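Local coordinates for protein spectinomycin 9-adenylyltransferase (Enterococcus faecalis, PDB 6SXJ) that transfers an adenylyl group from ATP to spectinomycin, giving 9-O-adenylylspectinomycin and diphosphate and so making the bacterium resistant to this antibiotic, at residues 29-34 / 50-55; 105-110 / 120-125. One frame throughout, in Å; residues are numbered along the deposited sequence.

Both contacts reach the same mixed beta sheet of the nucleotidyltransferase domain, with centres about 14 Å apart and nearest atoms about 5 Å apart. Contact 1 is fully buried and joins two inner strands, 27-33 and 47-53, through main-chain hydrogen bonds with largely apolar side chains on both faces. Contact 2 lies towards one margin of the sheet, where a bulged part of strand 103-108 meets the loop before the short outermost strand 125-126. Only partly buried, it replaces the backbone bonding of contact 1 with a proline set against a phenylalanine and an isoleucine, and with a charged pair where the loop approaches the sheet edge.

Contact 1. Residues 29-34 / 50-55; sequences GTYMFG and LVVVSE
Gly29, Thr30 and Tyr31 pair with Val52, Val51 and Leu50 as antiparallel neighbours, the two strand axes running 159° apart. They are inner strands of the nucleotidyltransferase-domain sheet. Tyr31 and Leu50 form a hydrogen-bonded pair, with Leu50 N 2.7 Å from Tyr31 O and a reciprocal bond from Tyr31 N to Leu50 O. At Gly29 and Val52 the bond from Val52 N to Gly29 O is 3.1 Å and nearly straight, while the return bond from Gly29 N to Val52 O is weak.

Thr30 and Val51, the non-hydrogen-bonded pair between them, point the same way and bring their CG2 methyls to 4.1 Å. Both are beta-branched, a shape suited to extended backbone, and Leu19 of helix 8-23 packs on this face.

On the other face lie Tyr31, Leu50 and Val52. Tyr31 turns its CG beside its own backbone N (chi1 -48°), and its ring extends over Gly29, whose lack of a side chain leaves room: Tyr31 CE1 is 3.7 Å from Gly29 CA. The phenol OH donates a hydrogen bond to Tyr148 O. Leu50 packs on Leu134 and Ala137 of helix 130-139, where Phe33 also packs. The Phe33 ring turns its edge to the strand, with CE1 3.8 Å from Leu50 CB and Leu50 N near the ring plane.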
loop_
_atom_site.group_PDB
_atom_site.type_symbol
_atom_site.label_atom_id
_atom_site.label_comp_id
_atom_site.label_asym_id
_atom_site.label_seq_id
_atom_site.Cartn_x
_atom_site.Cartn_y
_atom_site.Cartn_z
ATOM N N GLY A 29 -10.831 15.019 -4.704
ATOM C CA GLY A 29 -11.541 13.800 -4.385
ATOM C C GLY A 29 -10.839 13.033 -3.284
ATOM O O GLY A 29 -9.616 13.100 -3.144
ATOM N N THR A 30 -11.636 12.291 -2.523
ATOM C CA THR A 30 -11.132 11.395 -1.488
ATOM C C THR A 30 -11.661 10.002 -1.790
ATOM O O THR A 30 -12.877 9.791 -1.815
ATOM C CB THR A 30 -11.562 11.849 -0.091
ATOM O OG1 THR A 30 -11.354 13.259 0.049
ATOM C CG2 THR A 30 -10.750 11.128 0.961
ATOM N N TYR A 31 -10.753 9.058 -2.024
ATOM C CA TYR A 31 -11.133 7.697 -2.368
ATOM C C TYR A 31 -10.462 6.722 -1.415
ATOM O O TYR A 31 -9.350 6.960 -0.943
ATOM C CB TYR A 31 -10.753 7.359 -3.823
ATOM C CG TYR A 31 -11.171 8.430 -4.802
ATOM C CD1 TYR A 31 -10.371 9.536 -5.026
ATOM C CD2 TYR A 31 -12.387 8.352 -5.473
ATOM C CE1 TYR A 31 -10.757 10.528 -5.896
ATOM C CE2 TYR A 31 -12.777 9.344 -6.355
ATOM C CZ TYR A 31 -11.960 10.429 -6.561
ATOM O OH TYR A 31 -12.342 11.426 -7.433
ATOM N N MET A 32 -11.150 5.621 -1.139
ATOM C CA MET A 32 -10.567 4.489 -0.440
ATOM C C MET A 32 -10.418 3.329 -1.415
ATOM O O MET A 32 -11.197 3.183 -2.360
ATOM C CB MET A 32 -11.414 4.087 0.761
ATOM C CG MET A 32 -11.786 5.237 1.668
ATOM S SD MET A 32 -12.206 4.686 3.356
ATOM C CE MET A 32 -13.495 3.580 3.140
ATOM N N PHE A 33 -9.386 2.524 -1.206
ATOM C CA PHE A 33 -9.100 1.400 -2.086
ATOM C C PHE A 33 -8.440 0.294 -1.273
ATOM O O PHE A 33 -8.255 0.413 -0.057
ATOM C CB PHE A 33 -8.209 1.837 -3.253
ATOM C CG PHE A 33 -6.821 2.248 -2.833
ATOM C CD1 PHE A 33 -6.588 3.510 -2.312
ATOM C CD2 PHE A 33 -5.756 1.376 -2.962
ATOM C CE1 PHE A 33 -5.324 3.898 -1.928
ATOM C CE2 PHE A 33 -4.469 1.760 -2.579
ATOM C CZ PHE A 33 -4.255 3.023 -2.063
ATOM N N GLY A 34 -8.107 -0.798 -1.945
ATOM C CA GLY A 34 -7.347 -1.853 -1.313
ATOM C C GLY A 34 -8.210 -2.956 -0.733
ATOM O O GLY A 34 -9.402 -3.097 -1.026
ATOM N N LEU A 50 -6.653 7.224 -1.164
ATOM C CA LEU A 50 -6.048 7.985 -2.247
ATOM C C LEU A 50 -6.754 9.330 -2.334
ATOM O O LEU A 50 -7.991 9.385 -2.412
ATOM C CB LEU A 50 -6.150 7.249 -3.582
ATOM C CG LEU A 50 -5.417 7.896 -4.758
ATOM C CD1 LEU A 50 -3.927 7.776 -4.571
ATOM C CD2 LEU A 50 -5.844 7.238 -6.048
ATOM N N VAL A 51 -5.975 10.407 -2.293
ATOM C CA VAL A 51 -6.494 11.769 -2.301
ATOM C C VAL A 51 -5.899 12.504 -3.492
ATOM O O VAL A 51 -4.697 12.395 -3.767
ATOM C CB VAL A 51 -6.167 12.502 -0.985
ATOM C CG1 VAL A 51 -6.637 13.952 -1.044
ATOM C CG2 VAL A 51 -6.784 11.783 0.197
ATOM N N VAL A 52 -6.735 13.255 -4.198
ATOM C CA VAL A 52 -6.324 13.982 -5.390
ATOM C C VAL A 52 -6.550 15.467 -5.155
ATOM O O VAL A 52 -7.622 15.873 -4.690
ATOM C CB VAL A 52 -7.084 13.510 -6.641
ATOM C CG1 VAL A 52 -6.597 14.270 -7.870
ATOM C CG2 VAL A 52 -6.907 12.014 -6.831
ATOM N N VAL A 53 -5.549 16.272 -5.510
ATOM C CA VAL A 53 -5.547 17.708 -5.288
ATOM C C VAL A 53 -5.207 18.398 -6.603
ATOM O O VAL A 53 -4.784 17.770 -7.573
ATOM C CB VAL A 53 -4.550 18.123 -4.187
ATOM C CG1 VAL A 53 -5.002 17.587 -2.840
ATOM C CG2 VAL A 53 -3.144 17.634 -4.529
ATOM N N SER A 54 -5.406 19.713 -6.623
ATOM C CA SER A 54 -5.147 20.500 -7.820
ATOM C C SER A 54 -3.713 21.013 -7.880
ATOM O O SER A 54 -3.080 20.937 -8.937
ATOM C CB SER A 54 -6.119 21.681 -7.886
ATOM O OG SER A 54 -7.360 21.289 -8.447
ATOM N N GLU A 55 -3.195 21.534 -6.775
ATOM C CA GLU A 55 -1.882 22.156 -6.711
ATOM C C GLU A 55 -1.089 21.590 -5.548
ATOM O O GLU A 55 -1.655 20.977 -4.634
ATOM C CB GLU A 55 -1.994 23.680 -6.547
ATOM C CG GLU A 55 -2.704 24.386 -7.683
ATOM C CD GLU A 55 -3.667 25.441 -7.186
ATOM O OE1 GLU A 55 -3.365 26.082 -6.155
ATOM O OE2 GLU A 55 -4.723 25.627 -7.828
#

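Contact 2. Residues 105-110 / 120-125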
loop_
_atom_site.group_PDB
_atom_site.type_symbol
_atom_site.label_atom_id
_atom_site.label_comp_id
_atom_site.label_asym_id
_atom_site.label_seq_id
_atom_site.Cartn_x
_atom_site.Cartn_y
_atom_site.Cartn_z
ATOM N N GLU A 105 2.850 13.442 -4.100
ATOM C CA GLU A 105 2.950 14.718 -3.401
ATOM C C GLU A 105 3.117 14.574 -1.897
ATOM O O GLU A 105 3.690 15.464 -1.258
ATOM C CB GLU A 105 1.696 15.560 -3.678
ATOM C CG GLU A 105 1.572 16.806 -2.802
ATOM C CD GLU A 105 2.558 17.886 -3.204
ATOM O OE1 GLU A 105 3.236 17.712 -4.226
ATOM O OE2 GLU A 105 2.654 18.918 -2.514
ATOM N N PHE A 106 2.605 13.499 -1.312
ATOM C CA PHE A 106 2.571 13.370 0.135
ATOM C C PHE A 106 2.156 11.951 0.467
ATOM O O PHE A 106 1.376 11.332 -0.264
ATOM C CB PHE A 106 1.599 14.376 0.764
ATOM C CG PHE A 106 1.388 14.183 2.238
ATOM C CD1 PHE A 106 2.259 14.745 3.149
ATOM C CD2 PHE A 106 0.306 13.443 2.716
ATOM C CE1 PHE A 106 2.071 14.577 4.506
ATOM C CE2 PHE A 106 0.115 13.266 4.075
ATOM C CZ PHE A 106 0.999 13.839 4.972
ATOM N N ILE A 107 2.682 11.444 1.574
ATOM C CA ILE A 107 2.312 10.125 2.063
ATOM C C ILE A 107 2.225 10.188 3.579
ATOM O O ILE A 107 3.193 10.580 4.242
ATOM C CB ILE A 107 3.315 9.043 1.625
ATOM C CG1 ILE A 107 3.024 7.720 2.340
ATOM C CG2 ILE A 107 4.745 9.504 1.900
ATOM C CD1 ILE A 107 1.761 6.998 1.831
ATOM N N TYR A 108 1.070 9.802 4.126
ATOM C CA TYR A 108 0.968 9.415 5.523
ATOM C C TYR A 108 1.073 7.900 5.599
ATOM O O TYR A 108 0.357 7.187 4.887
ATOM C CB TYR A 108 -0.337 9.856 6.197
ATOM C CG TYR A 108 -0.276 9.523 7.677
ATOM C CD1 TYR A 108 0.160 10.461 8.606
ATOM C CD2 TYR A 108 -0.587 8.251 8.138
ATOM C CE1 TYR A 108 0.259 10.147 9.952
ATOM C CE2 TYR A 108 -0.494 7.931 9.473
ATOM C CZ TYR A 108 -0.062 8.879 10.377
ATOM O OH TYR A 108 0.037 8.550 11.710
ATOM N N GLY A 109 1.958 7.417 6.468
ATOM C CA GLY A 109 2.170 5.996 6.669
ATOM C C GLY A 109 2.882 5.749 7.984
ATOM O O GLY A 109 3.794 6.502 8.342
ATOM N N GLU A 110 2.485 4.703 8.710
ATOM C CA GLU A 110 3.017 4.496 10.050
ATOM C C GLU A 110 4.468 4.040 10.037
ATOM O O GLU A 110 5.168 4.256 11.028
ATOM C CB GLU A 110 2.162 3.478 10.807
ATOM C CG GLU A 110 0.803 4.016 11.238
ATOM C CD GLU A 110 0.911 5.213 12.161
ATOM O OE1 GLU A 110 1.857 5.263 12.978
ATOM O OE2 GLU A 110 0.061 6.122 12.055
ATOM N N TYR A 120 10.792 14.849 9.883
ATOM C CA TYR A 120 10.716 14.496 8.477
ATOM C C TYR A 120 9.379 14.934 7.896
ATOM O O TYR A 120 8.324 14.810 8.528
ATOM C CB TYR A 120 10.903 13.000 8.278
ATOM C CG TYR A 120 10.640 12.575 6.851
ATOM C CD1 TYR A 120 11.561 12.852 5.847
ATOM C CD2 TYR A 120 9.464 11.909 6.504
ATOM C CE1 TYR A 120 11.326 12.471 4.533
ATOM C CE2 TYR A 120 9.222 11.523 5.195
ATOM C CZ TYR A 120 10.163 11.804 4.214
ATOM O OH TYR A 120 9.941 11.434 2.906
ATOM N N ILE A 121 9.432 15.428 6.667
ATOM C CA ILE A 121 8.296 16.064 6.018
ATOM C C ILE A 121 8.246 15.536 4.588
ATOM O O ILE A 121 9.139 15.851 3.790
ATOM C CB ILE A 121 8.437 17.594 6.076
ATOM C CG1 ILE A 121 7.271 18.261 5.350
ATOM C CG2 ILE A 121 9.806 18.020 5.530
ATOM C CD1 ILE A 121 6.050 18.429 6.226
ATOM N N PRO A 122 7.251 14.728 4.216
ATOM C CA PRO A 122 7.239 14.175 2.855
ATOM C C PRO A 122 7.337 15.268 1.800
ATOM O O PRO A 122 6.584 16.245 1.812
ATOM C CB PRO A 122 5.901 13.422 2.789
ATOM C CG PRO A 122 5.652 13.006 4.215
ATOM C CD PRO A 122 6.164 14.166 5.049
ATOM N N GLN A 123 8.302 15.114 0.900
ATOM C CA GLN A 123 8.499 16.008 -0.228
ATOM C C GLN A 123 8.081 15.286 -1.500
ATOM O O GLN A 123 7.981 14.056 -1.532
ATOM C CB GLN A 123 9.963 16.463 -0.323
ATOM C CG GLN A 123 10.360 17.430 0.782
ATOM C CD GLN A 123 9.392 18.594 0.917
ATOM O OE1 GLN A 123 8.916 19.136 -0.080
ATOM N NE2 GLN A 123 9.088 18.975 2.155
ATOM N N LYS A 124 7.829 16.062 -2.551
ATOM C CA LYS A 124 7.503 15.468 -3.840
ATOM C C LYS A 124 8.556 14.429 -4.194
ATOM O O LYS A 124 9.756 14.706 -4.151
ATOM C CB LYS A 124 7.429 16.542 -4.927
ATOM C CG LYS A 124 7.212 15.981 -6.332
ATOM C CD LYS A 124 5.802 15.432 -6.529
ATOM C CE LYS A 124 4.721 16.494 -6.371
ATOM N NZ LYS A 124 5.168 17.859 -6.804
ATOM N N GLU A 125 8.107 13.226 -4.536
ATOM C CA GLU A 125 9.034 12.158 -4.873
ATOM C C GLU A 125 8.415 11.288 -5.954
ATOM O O GLU A 125 7.216 11.366 -6.241
ATOM C CB GLU A 125 9.394 11.314 -3.644
ATOM C CG GLU A 125 8.219 11.037 -2.728
ATOM C CD GLU A 125 8.520 9.981 -1.677
ATOM O OE1 GLU A 125 9.118 8.940 -2.032
ATOM O OE2 GLU A 125 8.143 10.190 -0.497
#
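Pro122 packs against Phe106 and Ile107 by its ring carbons, and the two segments approach without a single hydrogen bond between them. A proline suits the place because its compact, rigid apolar ring fits between an aromatic ring and an isoleucine. Its CB and CG lie alongside Phe106, with CB 3.9 Å from Phe106 CD1, and the two side chains point the same way. Phe106 holds its CG anti to the backbone N (chi1 173°), which sets the ring alongside the proline, CE1 lying 3.9 Å from Pro122 CG. The aromatic ring also packs on Ile66 of helix 59-69 and on Ile89, so it lies among loop, helix 59-69 and strand 85-91. Ile107 crosses the proline at about a right angle, its CG2 being 4.2 Å from Pro122 CB. Pro122 CG comes to 3.5 Å from Ile107 O, a carbonyl whose hydrogen bond is supplied by Tyr116 OH; the proline's own carbonyl accepts one from Lys62 NZ.

Glu105 and Phe106 both face Ile89 across the sheet, a classic beta bulge in strand 103-108. Just before the bulge in sequence, Gln104 bonds through its backbone to Glu125, where strand 125-126 begins.

Beside the bulge, Lys124 and Glu105 cross at about a right angle. Glu105 OE1 lies 3.2 Å from Lys124 NZ, a salt bridge whose exact geometry is doubtful because OE1 sits too close to the lysine chain in the model. Each residue has a firmer partner elsewhere: Glu105 OE2 accepts a hydrogen bond from Leu57 N, and Lys124 NZ forms a salt bridge with Glu94 OE2.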